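PDB 4AZ1: tyrosine specific protein phosphatase from Trypanosoma cruzi, which probably removes phosphate from phosphotyrosine residues of proteins, as protein tyrosine phosphatases do. Local coordinates for residues F90-A95 / T235-Y240; A106-K111 / H184-V189; T244-G249 / M285-V290; R23-L28 / A262-R267. One frame throughout, in Å; residues are numbered along the deposited sequence.

Interaction 1. Residues F90-A95 / T235-Y240. With FMT (formic acid), chain H.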
# COMPACT_ATOMS: atom_id res chain seq x y z
N PHE A 90 -23.68 0.72 1.46
CA PHE A 90 -22.55 0.20 0.72
C PHE A 90 -21.46 1.25 0.66
O PHE A 90 -21.73 2.45 0.76
CB PHE A 90 -23.01 -0.18 -0.69
CG PHE A 90 -23.99 -1.33 -0.69
CD1 PHE A 90 -25.36 -1.09 -0.55
CD2 PHE A 90 -23.53 -2.64 -0.78
CE1 PHE A 90 -26.26 -2.16 -0.53
CE2 PHE A 90 -24.42 -3.71 -0.76
CZ PHE A 90 -25.79 -3.47 -0.63
N VAL A 91 -20.22 0.79 0.53
CA VAL A 91 -19.14 1.68 0.15
C VAL A 91 -18.73 1.32 -1.26
O VAL A 91 -18.16 0.25 -1.51
CB VAL A 91 -17.94 1.59 1.12
CG1 VAL A 91 -16.82 2.49 0.64
CG2 VAL A 91 -18.37 1.99 2.53
N ALA A 92 -19.07 2.19 -2.21
CA ALA A 92 -18.66 1.97 -3.60
C ALA A 92 -17.32 2.66 -3.78
O ALA A 92 -17.21 3.86 -3.55
CB ALA A 92 -19.71 2.55 -4.57
N CYS A 93 -16.29 1.93 -4.19
CA CYS A 93 -14.98 2.55 -4.31
C CYS A 93 -14.17 1.91 -5.41
O CYS A 93 -14.57 0.88 -5.95
CB CYS A 93 -14.22 2.47 -2.98
SG CYS A 93 -13.93 0.78 -2.42
N GLN A 94 -13.06 2.55 -5.77
CA GLN A 94 -12.18 2.01 -6.81
C GLN A 94 -11.39 0.85 -6.22
O GLN A 94 -11.39 0.65 -4.98
CB GLN A 94 -11.20 3.10 -7.27
CG GLN A 94 -10.23 3.49 -6.15
CD GLN A 94 -9.15 4.48 -6.57
OE1 GLN A 94 -9.18 5.04 -7.67
NE2 GLN A 94 -8.19 4.69 -5.69
N ALA A 95 -10.74 0.08 -7.08
CA ALA A 95 -9.71 -0.86 -6.62
C ALA A 95 -8.52 0.02 -6.23
O ALA A 95 -7.99 0.76 -7.07
CB ALA A 95 -9.33 -1.84 -7.76
N THR A 235 -23.84 -1.66 -10.83
CA THR A 235 -24.84 -2.67 -11.18
C THR A 235 -25.18 -3.56 -9.99
O THR A 235 -26.36 -3.84 -9.71
CB THR A 235 -24.34 -3.57 -12.32
OG1 THR A 235 -24.18 -2.79 -13.52
CG2 THR A 235 -25.32 -4.71 -12.58
N LEU A 236 -24.15 -4.03 -9.30
CA LEU A 236 -24.36 -4.89 -8.15
C LEU A 236 -25.23 -4.21 -7.09
O LEU A 236 -26.17 -4.81 -6.58
CB LEU A 236 -23.03 -5.30 -7.53
CG LEU A 236 -23.23 -6.27 -6.36
CD1 LEU A 236 -24.09 -7.43 -6.82
CD2 LEU A 236 -21.91 -6.80 -5.85
N ILE A 237 -24.88 -2.97 -6.75
CA ILE A 237 -25.62 -2.24 -5.72
C ILE A 237 -27.04 -1.92 -6.23
O ILE A 237 -28.01 -2.03 -5.47
CB ILE A 237 -24.86 -0.96 -5.28
CG1 ILE A 237 -23.53 -1.34 -4.62
CG2 ILE A 237 -25.70 -0.15 -4.30
CD1 ILE A 237 -22.54 -0.18 -4.44
N GLY A 238 -27.16 -1.60 -7.51
CA GLY A 238 -28.47 -1.33 -8.10
C GLY A 238 -29.38 -2.54 -8.11
O GLY A 238 -30.58 -2.45 -7.81
N ALA A 239 -28.81 -3.69 -8.46
CA ALA A 239 -29.57 -4.94 -8.48
C ALA A 239 -30.03 -5.29 -7.07
O ALA A 239 -31.18 -5.72 -6.87
CB ALA A 239 -28.74 -6.08 -9.07
N TYR A 240 -29.15 -5.12 -6.09
CA TYR A 240 -29.51 -5.34 -4.68
C TYR A 240 -30.72 -4.48 -4.33
O TYR A 240 -31.71 -4.96 -3.77
CB TYR A 240 -28.36 -4.99 -3.73
CG TYR A 240 -28.81 -4.91 -2.28
CD1 TYR A 240 -28.95 -6.07 -1.51
CD2 TYR A 240 -29.12 -3.69 -1.68
CE1 TYR A 240 -29.39 -6.01 -0.17
CE2 TYR A 240 -29.56 -3.62 -0.35
CZ TYR A 240 -29.68 -4.78 0.40
OH TYR A 240 -30.10 -4.72 1.71
C FMT H . -9.52 2.77 -2.86
O1 FMT H . -9.31 3.98 -3.04
O2 FMT H . -10.64 2.24 -2.74

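Interaction 2. Residues A106-K111 / H184-V189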
# COMPACT_ATOMS: atom_id res chain seq x y z
N ALA A 106 -6.52 -0.08 6.17
CA ALA A 106 -6.73 0.65 7.42
C ALA A 106 -8.20 0.99 7.59
O ALA A 106 -8.74 0.95 8.71
CB ALA A 106 -5.89 1.91 7.45
N MET A 107 -8.84 1.37 6.48
CA MET A 107 -10.26 1.65 6.47
C MET A 107 -11.04 0.42 6.88
O MET A 107 -11.90 0.49 7.76
CB MET A 107 -10.72 2.13 5.09
CG MET A 107 -12.21 2.47 5.01
SD MET A 107 -13.26 1.04 4.59
CE MET A 107 -12.43 0.49 3.08
N LEU A 108 -10.74 -0.72 6.24
CA LEU A 108 -11.43 -1.97 6.56
C LEU A 108 -11.30 -2.26 8.04
O LEU A 108 -12.26 -2.70 8.69
CB LEU A 108 -10.81 -3.13 5.78
CG LEU A 108 -11.01 -3.13 4.28
CD1 LEU A 108 -10.39 -4.39 3.68
CD2 LEU A 108 -12.52 -3.05 4.00
N TYR A 109 -10.11 -1.99 8.56
CA TYR A 109 -9.80 -2.31 9.94
C TYR A 109 -10.48 -1.38 10.93
O TYR A 109 -11.12 -1.84 11.88
CB TYR A 109 -8.28 -2.30 10.17
CG TYR A 109 -7.92 -2.72 11.56
CD1 TYR A 109 -7.87 -4.07 11.91
CD2 TYR A 109 -7.66 -1.77 12.55
CE1 TYR A 109 -7.56 -4.46 13.20
CE2 TYR A 109 -7.34 -2.16 13.85
CZ TYR A 109 -7.29 -3.51 14.16
OH TYR A 109 -6.98 -3.90 15.44
N GLU A 110 -10.32 -0.08 10.73
CA GLU A 110 -10.89 0.90 11.65
C GLU A 110 -12.43 0.89 11.62
O GLU A 110 -13.08 1.06 12.66
CB GLU A 110 -10.37 2.31 11.33
CG GLU A 110 -10.74 3.36 12.39
CD GLU A 110 -11.35 4.62 11.78
OE1 GLU A 110 -11.02 4.93 10.61
OE2 GLU A 110 -12.15 5.28 12.47
N LYS A 111 -13.00 0.69 10.43
CA LYS A 111 -14.46 0.68 10.28
C LYS A 111 -15.08 -0.69 10.56
O LYS A 111 -16.30 -0.81 10.58
CB LYS A 111 -14.87 1.17 8.89
CG LYS A 111 -14.61 2.65 8.68
CD LYS A 111 -15.37 3.45 9.73
CE LYS A 111 -15.03 4.93 9.66
NZ LYS A 111 -15.95 5.76 10.52
N HIS A 184 -9.17 -8.29 13.40
CA HIS A 184 -10.49 -8.13 12.80
C HIS A 184 -10.65 -9.08 11.62
O HIS A 184 -9.88 -9.01 10.65
CB HIS A 184 -10.73 -6.69 12.34
CG HIS A 184 -12.00 -6.51 11.56
ND1 HIS A 184 -13.25 -6.55 12.14
CD2 HIS A 184 -12.21 -6.31 10.24
CE1 HIS A 184 -14.17 -6.38 11.21
NE2 HIS A 184 -13.57 -6.23 10.05
N LYS A 185 -11.64 -9.97 11.71
CA LYS A 185 -11.94 -10.91 10.64
C LYS A 185 -12.88 -10.28 9.62
O LYS A 185 -13.77 -9.52 9.99
CB LYS A 185 -12.58 -12.17 11.20
CG LYS A 185 -11.68 -12.96 12.13
CD LYS A 185 -12.36 -14.24 12.60
CE LYS A 185 -11.40 -15.07 13.44
NZ LYS A 185 -12.00 -16.37 13.83
N PHE A 186 -12.67 -10.58 8.35
CA PHE A 186 -13.61 -10.19 7.31
C PHE A 186 -13.55 -11.16 6.14
O PHE A 186 -12.60 -11.95 6.01
CB PHE A 186 -13.38 -8.73 6.87
CG PHE A 186 -12.22 -8.54 5.92
CD1 PHE A 186 -10.92 -8.45 6.39
CD2 PHE A 186 -12.45 -8.43 4.55
CE1 PHE A 186 -9.85 -8.26 5.51
CE2 PHE A 186 -11.39 -8.24 3.65
CZ PHE A 186 -10.09 -8.15 4.14
N THR A 187 -14.60 -11.14 5.32
CA THR A 187 -14.66 -11.99 4.14
C THR A 187 -14.53 -11.12 2.88
O THR A 187 -15.23 -10.11 2.75
CB THR A 187 -15.99 -12.79 4.13
OG1 THR A 187 -16.13 -13.48 5.38
CG2 THR A 187 -16.01 -13.79 3.00
N GLN A 188 -13.61 -11.48 1.99
CA GLN A 188 -13.59 -10.89 0.64
C GLN A 188 -14.12 -11.91 -0.36
O GLN A 188 -13.72 -13.07 -0.35
CB GLN A 188 -12.19 -10.41 0.21
CG GLN A 188 -12.19 -9.66 -1.13
CD GLN A 188 -11.23 -10.28 -2.15
OE1 GLN A 188 -10.89 -11.47 -2.06
NE2 GLN A 188 -10.78 -9.48 -3.11
N VAL A 189 -15.04 -11.47 -1.22
CA VAL A 189 -15.63 -12.35 -2.23
C VAL A 189 -15.26 -11.75 -3.59
O VAL A 189 -15.61 -10.60 -3.87
CB VAL A 189 -17.17 -12.42 -2.08
CG1 VAL A 189 -17.77 -13.43 -3.06
CG2 VAL A 189 -17.55 -12.80 -0.64

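Interaction 3. Residues T244-G249 / M285-V290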
# COMPACT_ATOMS: atom_id res chain seq x y z
N THR A 244 -34.55 -5.70 -3.56
CA THR A 244 -35.14 -5.44 -2.24
C THR A 244 -36.53 -4.84 -2.42
O THR A 244 -37.47 -5.21 -1.70
CB THR A 244 -34.26 -4.50 -1.39
OG1 THR A 244 -32.96 -5.08 -1.21
CG2 THR A 244 -34.90 -4.27 -0.03
N HIS A 245 -36.68 -3.93 -3.37
CA HIS A 245 -38.01 -3.39 -3.68
C HIS A 245 -38.98 -4.50 -4.10
O HIS A 245 -40.14 -4.51 -3.69
CB HIS A 245 -37.93 -2.29 -4.74
CG HIS A 245 -37.42 -0.99 -4.20
ND1 HIS A 245 -38.20 -0.15 -3.44
CD2 HIS A 245 -36.19 -0.42 -4.27
CE1 HIS A 245 -37.48 0.90 -3.08
NE2 HIS A 245 -36.26 0.76 -3.58
N LEU A 246 -38.47 -5.42 -4.92
CA LEU A 246 -39.27 -6.55 -5.39
C LEU A 246 -39.74 -7.38 -4.20
O LEU A 246 -40.92 -7.73 -4.10
CB LEU A 246 -38.42 -7.41 -6.35
CG LEU A 246 -39.06 -8.61 -7.05
CD1 LEU A 246 -38.36 -8.89 -8.37
CD2 LEU A 246 -39.03 -9.87 -6.18
N GLU A 247 -38.82 -7.68 -3.29
CA GLU A 247 -39.10 -8.51 -2.12
C GLU A 247 -40.06 -7.87 -1.10
O GLU A 247 -40.71 -8.59 -0.34
CB GLU A 247 -37.79 -8.91 -1.43
CG GLU A 247 -37.03 -10.02 -2.14
CD GLU A 247 -35.65 -10.27 -1.54
OE1 GLU A 247 -35.11 -9.37 -0.86
OE2 GLU A 247 -35.11 -11.38 -1.75
N ARG A 248 -40.12 -6.54 -1.07
CA ARG A 248 -41.03 -5.86 -0.15
C ARG A 248 -42.21 -5.21 -0.88
O ARG A 248 -42.90 -4.34 -0.34
CB ARG A 248 -40.28 -4.88 0.78
CG ARG A 248 -39.48 -3.80 0.09
CD ARG A 248 -38.79 -2.85 1.06
NE ARG A 248 -38.02 -3.51 2.12
CZ ARG A 248 -37.20 -2.87 2.96
NH1 ARG A 248 -37.02 -1.56 2.83
NH2 ARG A 248 -36.54 -3.53 3.91
N GLY A 249 -42.44 -5.65 -2.12
CA GLY A 249 -43.65 -5.32 -2.84
C GLY A 249 -43.72 -3.88 -3.32
O GLY A 249 -44.80 -3.37 -3.61
N MET A 285 -35.70 -9.70 -14.13
CA MET A 285 -36.38 -10.68 -14.95
C MET A 285 -36.08 -12.12 -14.50
O MET A 285 -37.01 -12.91 -14.34
CB MET A 285 -36.02 -10.47 -16.43
CG MET A 285 -36.52 -9.14 -16.98
SD MET A 285 -35.91 -8.80 -18.65
CE MET A 285 -36.96 -9.93 -19.60
N CYS A 286 -34.81 -12.45 -14.30
CA CYS A 286 -34.45 -13.78 -13.82
C CYS A 286 -35.13 -14.12 -12.49
O CYS A 286 -35.68 -15.21 -12.34
CB CYS A 286 -32.93 -13.94 -13.69
SG CYS A 286 -32.07 -13.94 -15.27
N ARG A 287 -35.11 -13.19 -11.54
CA ARG A 287 -35.78 -13.43 -10.26
C ARG A 287 -37.25 -13.72 -10.48
O ARG A 287 -37.84 -14.56 -9.80
CB ARG A 287 -35.61 -12.23 -9.32
CG ARG A 287 -36.33 -12.37 -7.98
CD ARG A 287 -35.74 -13.50 -7.11
NE ARG A 287 -34.39 -13.20 -6.62
CZ ARG A 287 -34.14 -12.43 -5.57
NH1 ARG A 287 -35.14 -11.88 -4.89
NH2 ARG A 287 -32.89 -12.20 -5.18
N LEU A 288 -37.83 -13.04 -11.46
CA LEU A 288 -39.25 -13.21 -11.79
C LEU A 288 -39.50 -14.45 -12.64
O LEU A 288 -40.64 -14.81 -12.89
CB LEU A 288 -39.77 -11.96 -12.52
CG LEU A 288 -39.89 -10.74 -11.60
CD1 LEU A 288 -40.27 -9.48 -12.36
CD2 LEU A 288 -40.91 -11.03 -10.50
N GLY A 289 -38.43 -15.10 -13.10
CA GLY A 289 -38.60 -16.29 -13.91
C GLY A 289 -38.93 -15.98 -15.36
O GLY A 289 -39.47 -16.83 -16.08
N VAL A 290 -38.61 -14.76 -15.78
CA VAL A 290 -38.80 -14.37 -17.17
C VAL A 290 -37.52 -14.64 -17.97
O VAL A 290 -36.42 -14.26 -17.55
CB VAL A 290 -39.21 -12.88 -17.29
CG1 VAL A 290 -39.37 -12.50 -18.75
CG2 VAL A 290 -40.53 -12.64 -16.55

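Interaction 4. Residues R23-L28 / A262-R267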
# COMPACT_ATOMS: atom_id res chain seq x y z
N ARG A 23 -32.75 4.10 -24.16
CA ARG A 23 -33.33 5.43 -23.95
C ARG A 23 -33.14 5.93 -22.51
O ARG A 23 -32.76 7.08 -22.30
CB ARG A 23 -34.82 5.38 -24.29
CG ARG A 23 -35.49 6.74 -24.34
CD ARG A 23 -36.97 6.58 -24.66
NE ARG A 23 -37.67 5.90 -23.57
CZ ARG A 23 -38.33 4.75 -23.70
NH1 ARG A 23 -38.40 4.15 -24.89
NH2 ARG A 23 -38.92 4.22 -22.64
N GLU A 24 -33.40 5.07 -21.53
CA GLU A 24 -33.23 5.45 -20.13
C GLU A 24 -31.77 5.71 -19.78
O GLU A 24 -31.46 6.67 -19.07
CB GLU A 24 -33.77 4.35 -19.20
CG GLU A 24 -35.30 4.35 -19.07
CD GLU A 24 -35.79 3.18 -18.21
OE1 GLU A 24 -34.95 2.46 -17.61
OE2 GLU A 24 -37.02 3.00 -18.14
N PHE A 25 -30.88 4.86 -20.27
CA PHE A 25 -29.47 5.07 -19.97
C PHE A 25 -28.96 6.40 -20.56
O PHE A 25 -28.21 7.12 -19.91
CB PHE A 25 -28.61 3.90 -20.43
CG PHE A 25 -27.17 4.03 -20.06
CD1 PHE A 25 -26.76 3.78 -18.75
CD2 PHE A 25 -26.23 4.44 -21.00
CE1 PHE A 25 -25.42 3.91 -18.39
CE2 PHE A 25 -24.88 4.57 -20.64
CZ PHE A 25 -24.49 4.30 -19.34
N SER A 26 -29.38 6.72 -21.79
CA SER A 26 -28.99 7.98 -22.40
C SER A 26 -29.53 9.17 -21.60
O SER A 26 -28.84 10.17 -21.42
CB SER A 26 -29.47 8.06 -23.85
OG SER A 26 -28.78 7.11 -24.64
N LEU A 27 -30.76 9.04 -21.12
CA LEU A 27 -31.34 10.08 -20.28
C LEU A 27 -30.55 10.27 -18.98
O LEU A 27 -30.35 11.39 -18.52
CB LEU A 27 -32.81 9.76 -20.00
CG LEU A 27 -33.63 10.72 -19.14
CD1 LEU A 27 -33.75 12.08 -19.82
CD2 LEU A 27 -35.01 10.12 -18.88
N LEU A 28 -30.06 9.17 -18.41
CA LEU A 28 -29.20 9.28 -17.23
C LEU A 28 -27.90 10.05 -17.53
O LEU A 28 -27.50 10.92 -16.75
CB LEU A 28 -28.85 7.91 -16.66
CG LEU A 28 -29.94 7.13 -15.94
CD1 LEU A 28 -29.51 5.68 -15.77
CD2 LEU A 28 -30.25 7.75 -14.58
N ALA A 262 -30.64 7.76 -7.86
CA ALA A 262 -30.25 8.05 -6.47
C ALA A 262 -28.81 7.62 -6.15
O ALA A 262 -28.14 8.26 -5.33
CB ALA A 262 -31.23 7.40 -5.50
N MET A 263 -28.34 6.55 -6.77
CA MET A 263 -26.95 6.16 -6.60
C MET A 263 -26.04 7.22 -7.20
O MET A 263 -25.02 7.59 -6.62
CB MET A 263 -26.66 4.81 -7.28
CG MET A 263 -27.24 3.60 -6.57
SD MET A 263 -26.60 2.06 -7.27
CE MET A 263 -27.03 2.28 -9.01
N ARG A 264 -26.41 7.71 -8.38
CA ARG A 264 -25.64 8.73 -9.08
C ARG A 264 -25.48 10.04 -8.30
O ARG A 264 -24.47 10.73 -8.43
CB ARG A 264 -26.23 9.00 -10.47
CG ARG A 264 -25.61 8.11 -11.52
CD ARG A 264 -26.29 8.14 -12.88
NE ARG A 264 -25.54 7.26 -13.79
CZ ARG A 264 -24.74 7.69 -14.76
NH1 ARG A 264 -24.63 9.00 -14.99
NH2 ARG A 264 -24.08 6.82 -15.51
N ARG A 265 -26.47 10.38 -7.49
CA ARG A 265 -26.39 11.59 -6.67
C ARG A 265 -25.36 11.40 -5.56
O ARG A 265 -24.88 12.38 -4.98
CB ARG A 265 -27.74 11.94 -6.04
CG ARG A 265 -28.78 12.50 -7.00
CD ARG A 265 -30.03 12.98 -6.24
NE ARG A 265 -30.90 11.87 -5.81
CZ ARG A 265 -31.88 11.36 -6.55
NH1 ARG A 265 -32.14 11.83 -7.76
NH2 ARG A 265 -32.62 10.36 -6.07
N GLN A 266 -25.05 10.15 -5.24
CA GLN A 266 -24.17 9.87 -4.11
C GLN A 266 -22.75 9.51 -4.55
O GLN A 266 -21.81 9.63 -3.78
CB GLN A 266 -24.77 8.76 -3.25
CG GLN A 266 -26.11 9.11 -2.59
CD GLN A 266 -26.71 7.91 -1.88
OE1 GLN A 266 -26.27 7.53 -0.79
NE2 GLN A 266 -27.71 7.30 -2.50
N ARG A 267 -22.62 9.06 -5.79
CA ARG A 267 -21.31 8.83 -6.40
C ARG A 267 -21.43 9.05 -7.90
O ARG A 267 -22.04 8.24 -8.61
CB ARG A 267 -20.80 7.40 -6.12
CG ARG A 267 -19.42 7.09 -6.71
CD ARG A 267 -18.82 5.83 -6.09
NE ARG A 267 -17.62 5.34 -6.77
CZ ARG A 267 -16.37 5.72 -6.49
NH1 ARG A 267 -16.15 6.63 -5.53
NH2 ARG A 267 -15.35 5.20 -7.17
O HOH W 1 -27.03 11.19 -14.31

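Interaction 1. Residues F90-A95 / T235-Y240
Gln94 NE2 is gripped by two acceptors, O1 of a bound formic acid at 3.0 Å and the backbone oxygen of Lys48, just beyond the strand whose Phe90 and Ala92 lie against Ile237 and Tyr240. The formic acid, probably from the crystallisation liquor, is also hydrogen-bonded to Asn78 N. Across the two segments the contact itself is apolar. CG of Phe90 beside its backbone N (chi1 -65°) sends the ring along the helix, with Ile237 CG1 over one face, while its outer edge reaches Tyr240. The two rings form a T-shaped pair, centroids 5.0 Å apart and planes at 68°: the CE1 and CZ rim of Phe90 meets the face of Tyr240, with CE1 3.4 Å from Tyr240 CD2. Ile237 CD1 reaches farther along the strand, 3.8 Å from Phe90 CB and 3.9 Å from Ala92 CB. Val213 of helix 203-215 and Val222 and Val224 of the neighbouring strand also pack against Phe90. Helix 232-247 begins at the arginine of the HCX5R signature of the family, and here it is seated on the central sheet. Because His88 ND1 bonds Tyr240 OH, the buried phenol keeps a polar partner while its ring face serves the apolar core.

Interaction 2. Residues A106-K111 / H184-V189
Leu108 and Phe186 make the apolar half of this contact between helix 101-110 and strand 184-191. Leu108 CD1 makes an off-centre CH-pi contact with the Phe186 ring, 4.2 Å from the centroid and 29° from the ring normal, with Phe186 CZ the nearest carbon at 3.8 Å. The two side chains run roughly at right angles. Phe186 places CG between its backbone N and carbonyl carbon (chi1 79°), which stands the ring up from the strand toward the helix. Leu176 and Val116 pack against Leu108, and Leu174 and Ile153 against Phe186. Helix 101-110 is the connection of a beta-alpha-beta crossover: it links the parallel strands 90-93 and 115-118 and lies across the central sheet, where the axis of its segment 106-110 passes 9.4 Å from that of 184-189 at 114°. A second set of van der Waals contacts involves His184. Its CB rests 3.9 Å from Tyr109 CD1, the two side chains passing in opposite directions, and His184 CD2 comes within 3.9 Å of Leu108 O. Hydrogen bonds to residues outside the segments hold both rings: Tyr109 OH to Pro182 O, and His184 NE2 to Ile113 O, in the turn that leads from the helix to strand 115-118. A cation-pi contact from Lys112 adds to the Tyr109 ring.

Interaction 3. Residues T244-G249 / M285-V290
Leu246 and Arg287 face each other at the C-terminal ends of two helices, their CA atoms 9.1 Å apart, and each helix closes in a Schellman motif with a glycine of positive phi, Gly249 or Gly289. Leu246 extends toward the other helix, CG anti to its backbone N (chi1 -176°). Its CD1 meets both Leu288 CD2 and Arg287 CG at 4.0 Å, so the aliphatic stem of the arginine joins the leucine pair. Arg287 then bends at chi2 and chi3, which swings its guanidinium over to Glu247. There NH1 donates to Glu247 OE2 at 3.2 Å in a salt bridge that is far from straight (139° at the hydrogen). The donor approaches from above the carboxylate, 49° out of its plane, and CG of Glu247 lies at the edge of the guanidinium. Arg287 NE has a second salt bridge, to Glu207 of helix 203-215, and Lys214 of that helix forms a long, weak ion pair with Glu247 OE2. The guanidinium therefore links three helices at the protein surface. With solvent close by and a bent geometry, the Glu247 bridge probably adds modestly to a junction that also rests on the packing of Leu246.

Interaction 4. Residues R23-L28 / A262-R267
Between 23-28 and 262-267, pieces of helices 14-30 and 255-266, the CA atoms of Leu28 and Arg264 are the nearest, 8.9 Å apart, a separation bridged by side chains. Arg264 carries nearly the whole contact. Its chain is extended from CG to NE and runs out toward the N-terminal helix, with CD 4.3 Å from Leu28 CD2. At its end, Leu28 CB lies over one face of the guanidinium, while NH2 approaches Phe25 CE1 obliquely at 4.3 Å. Leu28 O is 3.9 Å from Arg264 NH1; a water lies between them, but its 2.5 Å separation from Leu28 O is suspiciously short and its link to NH1 is weak, so the bridge is doubtful. Firmer partners lie just outside: Glu32 OE2 forms a salt bridge with NH1, and Val271 O accepts from NH2. Phe25 and Leu28 also touch Tyr277 of helix 274-288. Within the second segment, Gln266 NE2 turns back to Ala262 O at 3.0 Å, approaching from above the carbonyl plane. Arg267, just after, bonds Ala228 O and Gly229 O in the signature loop, probably helping to hold its shape. With Leu28 over its face beside buried Phe25, the Arg264 guanidinium links helix 14-30 to helix 255-266, and its charge is probably largely balanced by Glu32, outside both segments.

How the interactions relate
Interactions 1 and 2 join helices to the same mixed sheet, their centres about 17 Å apart, and helix 101-110 is the next element after strand 90-93. Interaction 3 lies about 19 Å from interaction 1 between centres, farther along the shared helix 232-247, where that helix meets helix 274-288. Interaction 4, about 14 Å from interaction 1 between centres, touches it: Met263 SD packs 3.8 Å from Ile237 CG2. Along the chain, interaction 4 spans the widest interval, from the N-terminal helix 14-30 to helix 255-266, and encloses both sheet contacts, while its segments alternate with those of interaction 3. Thus helices following the signature loop are tied to the sheet, to one another and to the N-terminal helix.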